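Local coordinates for protein 4-alpha-glucanotransferase (Corynebacterium glutamicum, PDB 5B68) that belongs to the amylomaltase family of 4-alpha-glucanotransferases, enzymes built around a TIM-barrel domain, here with an additional N-terminal beta-sandwich domain, at residues Ile601-Ala606 and Glu615-Glu620; Thr555-His560 and Gly633-Val638; Pro541-Gln546 and Leu595-Glu600. All blocks are in the same frame, centred on the assembly; numbering follows the deposited sequence.

Contact 1: Ile601-Ala606 and Glu615-Glu620; sequences ILDVAA and EYVGLE
Leu602 lies over one face of the Tyr616 ring while Asp603, the next residue of helix 587-607, grips the same tyrosine at its edge. The tight part combines this apolar face contact with the polar grip. Leu602 CB sits 3.7 Å from the ring centroid, 18° off the normal, a CH-pi contact displaced toward CG and CD1, and Leu602 CD1 reaches Tyr616 CD2. Leu611 also touches both side chains, and Tyr616 OH is hydrogen-bonded to the carbonyl O of Pro612. Asp603 OD1 accepts a hydrogen bond from Tyr616 N through its syn lone pair (3.0 Å, 153°) and lies in the plane of the ring, 3.2 Å from Tyr616 CD1.

The solvent side is looser and bridged by water. One water donates to Asp603 OD1 and accepts from Glu615 N; a second donates to both Asp603 OD2 and Glu615 OE2. Asp603 OD2 and Glu615 OE2 are 4.4 Å apart, so the second water may ease their repulsion. Tyr616 also opens a type II beta turn that ends at Leu619, with Gly618 at its third position. A helix-to-helix connection thus folds back on the helix it leaves, a carboxylate holding the start of a type II turn.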
loop_
_atom_site.group_PDB
_atom_site.type_symbol
_atom_site.label_atom_id
_atom_site.label_comp_id
_atom_site.label_asym_id
_atom_site.label_seq_id
_atom_site.Cartn_x
_atom_site.Cartn_y
_atom_site.Cartn_z
ATOM N N ILE A 601 25.181 -5.120 -17.556
ATOM C CA ILE A 601 24.301 -6.087 -16.859
ATOM C C ILE A 601 24.357 -7.462 -17.543
ATOM O O ILE A 601 24.453 -8.504 -16.852
ATOM C CB ILE A 601 22.831 -5.596 -16.864
ATOM C CG1 ILE A 601 22.681 -4.396 -15.896
ATOM C CG2 ILE A 601 21.872 -6.716 -16.443
ATOM C CD1 ILE A 601 21.304 -3.759 -15.940
ATOM N N LEU A 602 24.327 -7.441 -18.874
ATOM C CA LEU A 602 24.390 -8.677 -19.645
ATOM C C LEU A 602 25.737 -9.372 -19.406
ATOM O O LEU A 602 25.796 -10.605 -19.320
ATOM C CB LEU A 602 24.152 -8.393 -21.128
ATOM C CG LEU A 602 22.730 -7.854 -21.470
ATOM C CD1 LEU A 602 22.688 -7.320 -22.888
ATOM C CD2 LEU A 602 21.615 -8.883 -21.267
ATOM N N ASP A 603 26.832 -8.584 -19.306
ATOM C CA ASP A 603 28.125 -9.162 -18.898
ATOM C C ASP A 603 28.101 -9.767 -17.529
ATOM O O ASP A 603 28.713 -10.826 -17.272
ATOM C CB ASP A 603 29.261 -8.122 -18.997
ATOM C CG ASP A 603 29.689 -7.856 -20.443
ATOM O OD1 ASP A 603 29.320 -8.642 -21.366
ATOM O OD2 ASP A 603 30.319 -6.791 -20.638
ATOM N N VAL A 604 27.403 -9.111 -16.596
ATOM C CA VAL A 604 27.327 -9.694 -15.238
ATOM C C VAL A 604 26.520 -10.977 -15.247
ATOM O O VAL A 604 26.834 -11.913 -14.531
ATOM C CB VAL A 604 26.824 -8.628 -14.208
ATOM C CG1 VAL A 604 26.117 -9.240 -13.045
ATOM C CG2 VAL A 604 28.010 -7.755 -13.759
ATOM N N ALA A 605 25.446 -10.985 -16.045
ATOM C CA ALA A 605 24.608 -12.198 -16.208
ATOM C C ALA A 605 25.417 -13.375 -16.783
ATOM O O ALA A 605 25.345 -14.518 -16.302
ATOM C CB ALA A 605 23.391 -11.873 -17.073
ATOM N N ALA A 606 26.262 -13.049 -17.736
ATOM C CA ALA A 606 27.154 -14.033 -18.317
ATOM C C ALA A 606 28.188 -14.542 -17.337
ATOM O O ALA A 606 28.529 -15.713 -17.414
ATOM C CB ALA A 606 27.789 -13.476 -19.607
ATOM N N GLU A 615 30.623 -10.861 -24.539
ATOM C CA GLU A 615 31.253 -9.555 -24.404
ATOM C C GLU A 615 30.350 -8.485 -25.011
ATOM O O GLU A 615 30.552 -8.031 -26.110
ATOM C CB GLU A 615 32.652 -9.543 -25.004
ATOM C CG GLU A 615 33.591 -10.542 -24.356
ATOM C CD GLU A 615 33.841 -10.259 -22.891
ATOM O OE1 GLU A 615 34.356 -11.145 -22.194
ATOM O OE2 GLU A 615 33.525 -9.149 -22.427
ATOM N N TYR A 616 29.277 -8.197 -24.291
ATOM C CA TYR A 616 28.214 -7.295 -24.712
ATOM C C TYR A 616 28.592 -5.829 -24.936
ATOM O O TYR A 616 28.007 -5.172 -25.754
ATOM C CB TYR A 616 27.004 -7.444 -23.781
ATOM C CG TYR A 616 26.411 -8.833 -23.833
ATOM C CD1 TYR A 616 26.881 -9.834 -23.015
ATOM C CD2 TYR A 616 25.400 -9.139 -24.712
ATOM C CE1 TYR A 616 26.353 -11.101 -23.066
ATOM C CE2 TYR A 616 24.864 -10.401 -24.772
ATOM C CZ TYR A 616 25.349 -11.378 -23.948
ATOM O OH TYR A 616 24.823 -12.626 -24.007
ATOM N N VAL A 617 29.523 -5.312 -24.165
ATOM C CA VAL A 617 29.967 -3.912 -24.313
ATOM C C VAL A 617 30.646 -3.836 -25.660
ATOM O O VAL A 617 31.657 -4.479 -25.871
ATOM C CB VAL A 617 30.973 -3.475 -23.208
ATOM C CG1 VAL A 617 31.520 -2.061 -23.451
ATOM C CG2 VAL A 617 30.346 -3.568 -21.807
ATOM N N GLY A 618 30.055 -3.091 -26.564
ATOM C CA GLY A 618 30.613 -2.917 -27.881
ATOM C C GLY A 618 29.620 -3.344 -28.922
ATOM O O GLY A 618 29.664 -2.830 -30.034
ATOM N N LEU A 619 28.734 -4.284 -28.566
ATOM C CA LEU A 619 27.732 -4.801 -29.489
ATOM C C LEU A 619 26.629 -3.780 -29.798
ATOM O O LEU A 619 26.234 -3.058 -28.924
ATOM C CB LEU A 619 27.088 -6.071 -28.899
ATOM C CG LEU A 619 27.550 -7.511 -29.241
ATOM C CD1 LEU A 619 28.932 -7.644 -29.861
ATOM C CD2 LEU A 619 27.396 -8.435 -28.038
ATOM N N GLU A 620 26.112 -3.807 -31.010
ATOM C CA GLU A 620 24.961 -3.026 -31.375
ATOM C C GLU A 620 23.780 -3.607 -30.654
ATOM O O GLU A 620 23.768 -4.774 -30.329
ATOM C CB GLU A 620 24.701 -3.117 -32.861
ATOM C CG GLU A 620 25.759 -2.451 -33.711
ATOM C CD GLU A 620 25.193 -1.323 -34.530
ATOM O OE1 GLU A 620 25.865 -0.277 -34.607
ATOM O OE2 GLU A 620 24.077 -1.476 -35.081
HETATM O O HOH W 1 30.100 -11.501 -21.754
HETATM O O HOH W 2 32.085 -6.690 -22.579
#

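Contact 2: Thr555-His560 and Gly633-Val638; sequences TTVTTH and GLHTFV
At the C-terminal end of strand 553-556, one of eight parallel strands of the TIM barrel, the chain leaves the sheet and meets helix 627-639 on the outside. Val557, the first residue beyond the strand, carries most of the contact. Its CG2 methyl, anti to the carbonyl carbon and beside the backbone N, lies over one face of the His635 ring, 4.1 Å from the centroid and 13° off the normal. This CH-pi contact is displaced toward the rim, and the two side chains cross at about a right angle. The same methyl meets Val638 CG2 at 4.0 Å, so it lies against two residues about one helical turn apart, and it also approaches the carbonyl O of Leu634.

Lower on the strand, Thr555 and Val638 run past each other in opposite directions. With Thr555 CG2 anti to the backbone N, that methyl comes 4.1 Å from Val638 CG1, which also lies 3.9 Å from Thr555 O. The hydroxyl of Thr555 is hydrogen-bonded to Ser643 OG, just ahead of strand 645-649. No hydrogen bond joins the two segments, and all five touching residues are buried.

Beyond Val557 the chain bends away from the helix, and Thr556 OG1 donates to Thr558 O (3.0 Å) across the bend. Around the contact, Val638 touches Thr646, His635 touches Val648 and Leu634 touches Thr565. Helix 627-639 precedes strand 645-649, so this is the apolar helix-on-strand layer that surrounds the parallel sheet of a TIM barrel.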
loop_
_atom_site.group_PDB
_atom_site.type_symbol
_atom_site.label_atom_id
_atom_site.label_comp_id
_atom_site.label_asym_id
_atom_site.label_seq_id
_atom_site.Cartn_x
_atom_site.Cartn_y
_atom_site.Cartn_z
ATOM N N THR A 555 13.073 -9.932 -5.389
ATOM C CA THR A 555 13.862 -9.483 -6.553
ATOM C C THR A 555 13.091 -9.651 -7.871
ATOM O O THR A 555 12.507 -10.726 -8.154
ATOM C CB THR A 555 15.213 -10.227 -6.582
ATOM O OG1 THR A 555 15.933 -9.872 -5.407
ATOM C CG2 THR A 555 16.039 -9.767 -7.778
ATOM N N THR A 556 13.019 -8.592 -8.664
ATOM C CA THR A 556 12.348 -8.633 -9.949
ATOM C C THR A 556 13.295 -8.077 -11.001
ATOM O O THR A 556 14.300 -7.388 -10.636
ATOM C CB THR A 556 11.089 -7.713 -10.020
ATOM O OG1 THR A 556 11.416 -6.387 -9.527
ATOM C CG2 THR A 556 10.067 -8.297 -9.247
ATOM N N VAL A 557 12.941 -8.311 -12.252
ATOM C CA VAL A 557 13.663 -7.679 -13.368
ATOM C C VAL A 557 13.123 -6.274 -13.498
ATOM O O VAL A 557 13.859 -5.329 -13.718
ATOM C CB VAL A 557 13.448 -8.407 -14.689
ATOM C CG1 VAL A 557 14.079 -7.632 -15.844
ATOM C CG2 VAL A 557 13.924 -9.850 -14.595
ATOM N N THR A 558 11.805 -6.149 -13.416
ATOM C CA THR A 558 11.131 -4.905 -13.723
ATOM C C THR A 558 9.911 -4.671 -12.805
ATOM O O THR A 558 9.753 -5.392 -11.869
ATOM C CB THR A 558 10.763 -4.837 -15.199
ATOM O OG1 THR A 558 10.418 -3.485 -15.552
ATOM C CG2 THR A 558 9.640 -5.790 -15.549
ATOM N N THR A 559 9.178 -3.588 -13.009
ATOM C CA THR A 559 8.018 -3.234 -12.147
ATOM C C THR A 559 7.031 -2.524 -13.025
ATOM O O THR A 559 7.350 -2.133 -14.126
ATOM C CB THR A 559 8.273 -2.231 -10.994
ATOM O OG1 THR A 559 8.577 -0.944 -11.525
ATOM C CG2 THR A 559 9.340 -2.689 -10.098
ATOM N N HIS A 560 5.866 -2.306 -12.478
ATOM C CA HIS A 560 4.768 -1.617 -13.157
ATOM C C HIS A 560 5.103 -0.160 -13.515
ATOM O O HIS A 560 4.414 0.397 -14.345
ATOM C CB HIS A 560 3.477 -1.676 -12.272
ATOM C CG HIS A 560 3.651 -1.032 -10.945
ATOM N ND1 HIS A 560 4.185 -1.673 -9.852
ATOM C CD2 HIS A 560 3.472 0.261 -10.568
ATOM C CE1 HIS A 560 4.284 -0.822 -8.846
ATOM N NE2 HIS A 560 3.871 0.365 -9.266
ATOM N N GLY A 633 17.724 -15.145 -20.263
ATOM C CA GLY A 633 18.960 -14.911 -19.514
ATOM C C GLY A 633 18.761 -14.023 -18.276
ATOM O O GLY A 633 19.248 -14.310 -17.204
ATOM N N LEU A 634 17.981 -12.980 -18.424
ATOM C CA LEU A 634 17.703 -12.069 -17.267
ATOM C C LEU A 634 16.888 -12.779 -16.207
ATOM O O LEU A 634 17.061 -12.540 -15.006
ATOM C CB LEU A 634 17.004 -10.796 -17.744
ATOM C CG LEU A 634 17.849 -9.904 -18.708
ATOM C CD1 LEU A 634 16.987 -8.774 -19.231
ATOM C CD2 LEU A 634 19.132 -9.454 -18.084
ATOM N N HIS A 635 15.966 -13.633 -16.636
ATOM C CA HIS A 635 15.139 -14.326 -15.679
ATOM C C HIS A 635 15.888 -15.418 -14.940
ATOM O O HIS A 635 15.727 -15.611 -13.741
ATOM C CB HIS A 635 13.865 -14.833 -16.343
ATOM C CG HIS A 635 12.900 -13.739 -16.648
ATOM N ND1 HIS A 635 11.902 -13.366 -15.757
ATOM C CD2 HIS A 635 12.849 -12.847 -17.659
ATOM C CE1 HIS A 635 11.241 -12.338 -16.247
ATOM N NE2 HIS A 635 11.777 -12.016 -17.412
ATOM N N THR A 636 16.749 -16.128 -15.662
ATOM C CA THR A 636 17.637 -17.087 -15.031
ATOM C C THR A 636 18.570 -16.433 -13.991
ATOM O O THR A 636 18.829 -17.026 -12.862
ATOM C CB THR A 636 18.482 -17.846 -16.130
ATOM O OG1 THR A 636 17.578 -18.609 -16.958
ATOM C CG2 THR A 636 19.394 -18.772 -15.475
ATOM N N PHE A 637 19.139 -15.315 -14.383
ATOM C CA PHE A 637 20.051 -14.535 -13.519
ATOM C C PHE A 637 19.344 -14.194 -12.179
ATOM O O PHE A 637 19.835 -14.495 -11.141
ATOM C CB PHE A 637 20.457 -13.277 -14.239
ATOM C CG PHE A 637 21.326 -12.363 -13.427
ATOM C CD1 PHE A 637 22.634 -12.691 -13.149
ATOM C CD2 PHE A 637 20.821 -11.172 -12.896
ATOM C CE1 PHE A 637 23.457 -11.883 -12.380
ATOM C CE2 PHE A 637 21.654 -10.361 -12.113
ATOM C CZ PHE A 637 22.974 -10.696 -11.875
ATOM N N VAL A 638 18.112 -13.707 -12.289
ATOM C CA VAL A 638 17.288 -13.369 -11.089
ATOM C C VAL A 638 16.916 -14.616 -10.304
ATOM O O VAL A 638 17.073 -14.635 -9.080
ATOM C CB VAL A 638 16.068 -12.580 -11.541
ATOM C CG1 VAL A 638 14.943 -12.626 -10.516
ATOM C CG2 VAL A 638 16.488 -11.159 -11.846
#

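Contact 3: Pro541-Gln546 and Leu595-Glu600; sequences PGPRRQ and LQWQAE. With SO4 (sulfate ion), chain I.
The ring of Pro543 is wedged between the indole face of Trp597 and the side of the helix at Glu600, with no hydrogen bond between the two segments. Its CG lies over the six-membered ring of Trp597, 4.1 Å from the centroid and 28° off the normal, a CH-pi contact in which Trp597 CZ3 comes closest at 3.7 Å. The indole CG is anti to the backbone N, and the two side chains slide past each other in opposite directions. Elsewhere the tryptophan is fixed by a hydrogen bond from NE1 to the carbonyl O of Trp533, and its ring stacks with His536.

The other boundary of the wedge is Glu600, whose side chain crosses the proline at about a right angle. Pro543 CD touches Glu600 CB at 3.7 Å, and CG approaches the backbone carbon of the same residue. The glutamate chain is extended through CD, and Glu600 OE1 lies 3.7 Å from Gly542 CA. Gly542 has a positive phi (100°), part of a backbone shape that calls for glycine, and it fits closely between Glu600 OE1 and the ring of Pro543.

Past the proline, Arg544 turns away from the helix. Its chain is bent at chi3 (-70°), where NE departs from the extended line, and NH1 and NH2 both donate to O3 of a sulfate ion, at 2.7 and 2.8 Å. The sulfur lies in the guanidinium plane, at its edge; the ion probably came from the crystallisation liquor. NE forms a salt bridge with Glu535 and NH2 also bonds to Glu548 O, so the guanidinium has protein partners as well. The contact joins the long loop between barrel strands 528-531 and 553-556 to helix 587-607, through proline-aromatic packing on the periphery of the TIM barrel.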
loop_
_atom_site.group_PDB
_atom_site.type_symbol
_atom_site.label_atom_id
_atom_site.label_comp_id
_atom_site.label_asym_id
_atom_site.label_seq_id
_atom_site.Cartn_x
_atom_site.Cartn_y
_atom_site.Cartn_z
ATOM N N PRO A 541 32.413 -1.020 -9.284
ATOM C CA PRO A 541 31.455 -0.165 -10.015
ATOM C C PRO A 541 30.663 -0.987 -11.035
ATOM O O PRO A 541 31.142 -2.035 -11.517
ATOM C CB PRO A 541 32.328 0.914 -10.691
ATOM C CG PRO A 541 33.753 0.608 -10.322
ATOM C CD PRO A 541 33.815 -0.733 -9.631
ATOM N N GLY A 542 29.456 -0.532 -11.331
ATOM C CA GLY A 542 28.611 -1.237 -12.268
ATOM C C GLY A 542 27.553 -2.113 -11.612
ATOM O O GLY A 542 27.282 -2.005 -10.401
ATOM N N PRO A 543 26.935 -3.005 -12.412
ATOM C CA PRO A 543 25.760 -3.699 -11.884
ATOM C C PRO A 543 26.058 -4.650 -10.755
ATOM O O PRO A 543 27.152 -5.233 -10.652
ATOM C CB PRO A 543 25.229 -4.461 -13.110
ATOM C CG PRO A 543 25.766 -3.708 -14.310
ATOM C CD PRO A 543 27.172 -3.352 -13.829
ATOM N N ARG A 544 25.037 -4.873 -9.941
ATOM C CA ARG A 544 25.143 -5.816 -8.862
ATOM C C ARG A 544 25.381 -7.275 -9.335
ATOM O O ARG A 544 24.663 -7.765 -10.207
ATOM C CB ARG A 544 23.857 -5.780 -8.013
ATOM C CG ARG A 544 23.983 -6.543 -6.693
ATOM C CD ARG A 544 22.666 -6.450 -5.906
ATOM N NE ARG A 544 22.485 -5.066 -5.413
ATOM C CZ ARG A 544 22.954 -4.605 -4.259
ATOM N NH1 ARG A 544 22.734 -3.310 -3.947
ATOM N NH2 ARG A 544 23.598 -5.369 -3.396
ATOM N N ARG A 545 26.318 -7.960 -8.718
ATOM C CA ARG A 545 26.576 -9.362 -9.101
ATOM C C ARG A 545 25.487 -10.280 -8.517
ATOM O O ARG A 545 24.858 -9.990 -7.455
ATOM C CB ARG A 545 27.939 -9.856 -8.602
ATOM C CG ARG A 545 29.164 -9.054 -9.126
ATOM C CD ARG A 545 30.422 -9.573 -8.443
ATOM N NE ARG A 545 30.829 -10.875 -8.982
ATOM C CZ ARG A 545 31.498 -11.009 -10.141
ATOM N NH1 ARG A 545 31.833 -12.228 -10.567
ATOM N NH2 ARG A 545 31.817 -9.923 -10.893
ATOM N N GLN A 546 25.329 -11.434 -9.127
ATOM C CA GLN A 546 24.305 -12.360 -8.664
ATOM C C GLN A 546 24.371 -12.607 -7.187
ATOM O O GLN A 546 23.325 -12.590 -6.465
ATOM C CB GLN A 546 24.387 -13.686 -9.403
ATOM C CG GLN A 546 23.285 -14.658 -9.064
ATOM C CD GLN A 546 23.363 -15.830 -10.004
ATOM O OE1 GLN A 546 24.277 -16.652 -9.904
ATOM N NE2 GLN A 546 22.415 -15.902 -10.916
ATOM N N LEU A 595 22.331 1.722 -23.466
ATOM C CA LEU A 595 23.065 0.568 -24.064
ATOM C C LEU A 595 24.251 0.123 -23.246
ATOM O O LEU A 595 24.462 -1.102 -23.003
ATOM C CB LEU A 595 23.583 0.914 -25.471
ATOM C CG LEU A 595 24.091 -0.289 -26.293
ATOM C CD1 LEU A 595 22.898 -1.201 -26.604
ATOM C CD2 LEU A 595 24.738 0.181 -27.591
ATOM N N GLN A 596 25.039 1.082 -22.749
ATOM C CA GLN A 596 26.203 0.746 -21.958
ATOM C C GLN A 596 25.879 0.050 -20.638
ATOM O O GLN A 596 26.543 -0.898 -20.212
ATOM C CB GLN A 596 27.053 2.021 -21.670
ATOM C CG GLN A 596 28.261 1.917 -20.729
ATOM C CD GLN A 596 29.373 0.988 -21.173
ATOM O OE1 GLN A 596 30.059 0.365 -20.362
ATOM N NE2 GLN A 596 29.581 0.922 -22.443
ATOM N N TRP A 597 24.896 0.595 -19.939
ATOM C CA TRP A 597 24.436 -0.001 -18.667
ATOM C C TRP A 597 23.875 -1.427 -18.916
ATOM O O TRP A 597 24.240 -2.364 -18.195
ATOM C CB TRP A 597 23.326 0.911 -18.100
ATOM C CG TRP A 597 22.679 0.434 -16.796
ATOM C CD1 TRP A 597 21.355 0.222 -16.579
ATOM C CD2 TRP A 597 23.343 0.142 -15.582
ATOM N NE1 TRP A 597 21.155 -0.204 -15.297
ATOM C CE2 TRP A 597 22.353 -0.266 -14.658
ATOM C CE3 TRP A 597 24.685 0.190 -15.172
ATOM C CZ2 TRP A 597 22.654 -0.629 -13.361
ATOM C CZ3 TRP A 597 24.994 -0.148 -13.859
ATOM C CH2 TRP A 597 23.937 -0.542 -12.955
ATOM N N GLN A 598 23.004 -1.555 -19.917
ATOM C CA GLN A 598 22.476 -2.884 -20.367
ATOM C C GLN A 598 23.626 -3.873 -20.645
ATOM O O GLN A 598 23.633 -5.021 -20.171
ATOM C CB GLN A 598 21.562 -2.749 -21.554
ATOM C CG GLN A 598 20.222 -2.113 -21.203
ATOM C CD GLN A 598 19.141 -2.290 -22.221
ATOM O OE1 GLN A 598 19.057 -3.295 -22.943
ATOM N NE2 GLN A 598 18.255 -1.306 -22.288
ATOM N N ALA A 599 24.663 -3.397 -21.310
ATOM C CA ALA A 599 25.771 -4.278 -21.673
ATOM C C ALA A 599 26.438 -4.776 -20.485
ATOM O O ALA A 599 26.733 -5.963 -20.361
ATOM C CB ALA A 599 26.778 -3.536 -22.603
ATOM N N GLU A 600 26.689 -3.872 -19.545
ATOM C CA GLU A 600 27.321 -4.222 -18.309
ATOM C C GLU A 600 26.514 -5.268 -17.524
ATOM O O GLU A 600 27.103 -6.177 -16.868
ATOM C CB GLU A 600 27.561 -2.957 -17.446
ATOM C CG GLU A 600 28.778 -2.140 -17.898
ATOM C CD GLU A 600 28.957 -0.839 -17.122
ATOM O OE1 GLU A 600 29.073 -0.931 -15.895
ATOM O OE2 GLU A 600 29.035 0.232 -17.765
HETATM S S SO4 I . 23.819 -3.286 -0.301
HETATM O O1 SO4 I . 23.284 -4.620 0.101
HETATM O O2 SO4 I . 24.965 -2.895 0.584
HETATM O O3 SO4 I . 24.314 -3.270 -1.699
HETATM O O4 SO4 I . 22.676 -2.351 -0.239
#

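Strand 528-531 is followed by the loop containing Pro541-Gln546, where contact 3 opens, to close on helix 587-607. Before then the chain passes through strand 553-556, where contact 2 opens; contacts 2 and 3 therefore cross. Contact 1 opens near the end of helix 587-607 and closes in the loop before helix 627-639, in series with contact 3 and nested inside contact 2, which closes last. Ile601 packs on Pro543, and Val604 and Ala605 on Phe637, whose carbonyl O probably accepts a hydrogen bond from Gln546 NE2. Helix 587-607 thus links both loops to helix 627-639, which lies against the barrel strands.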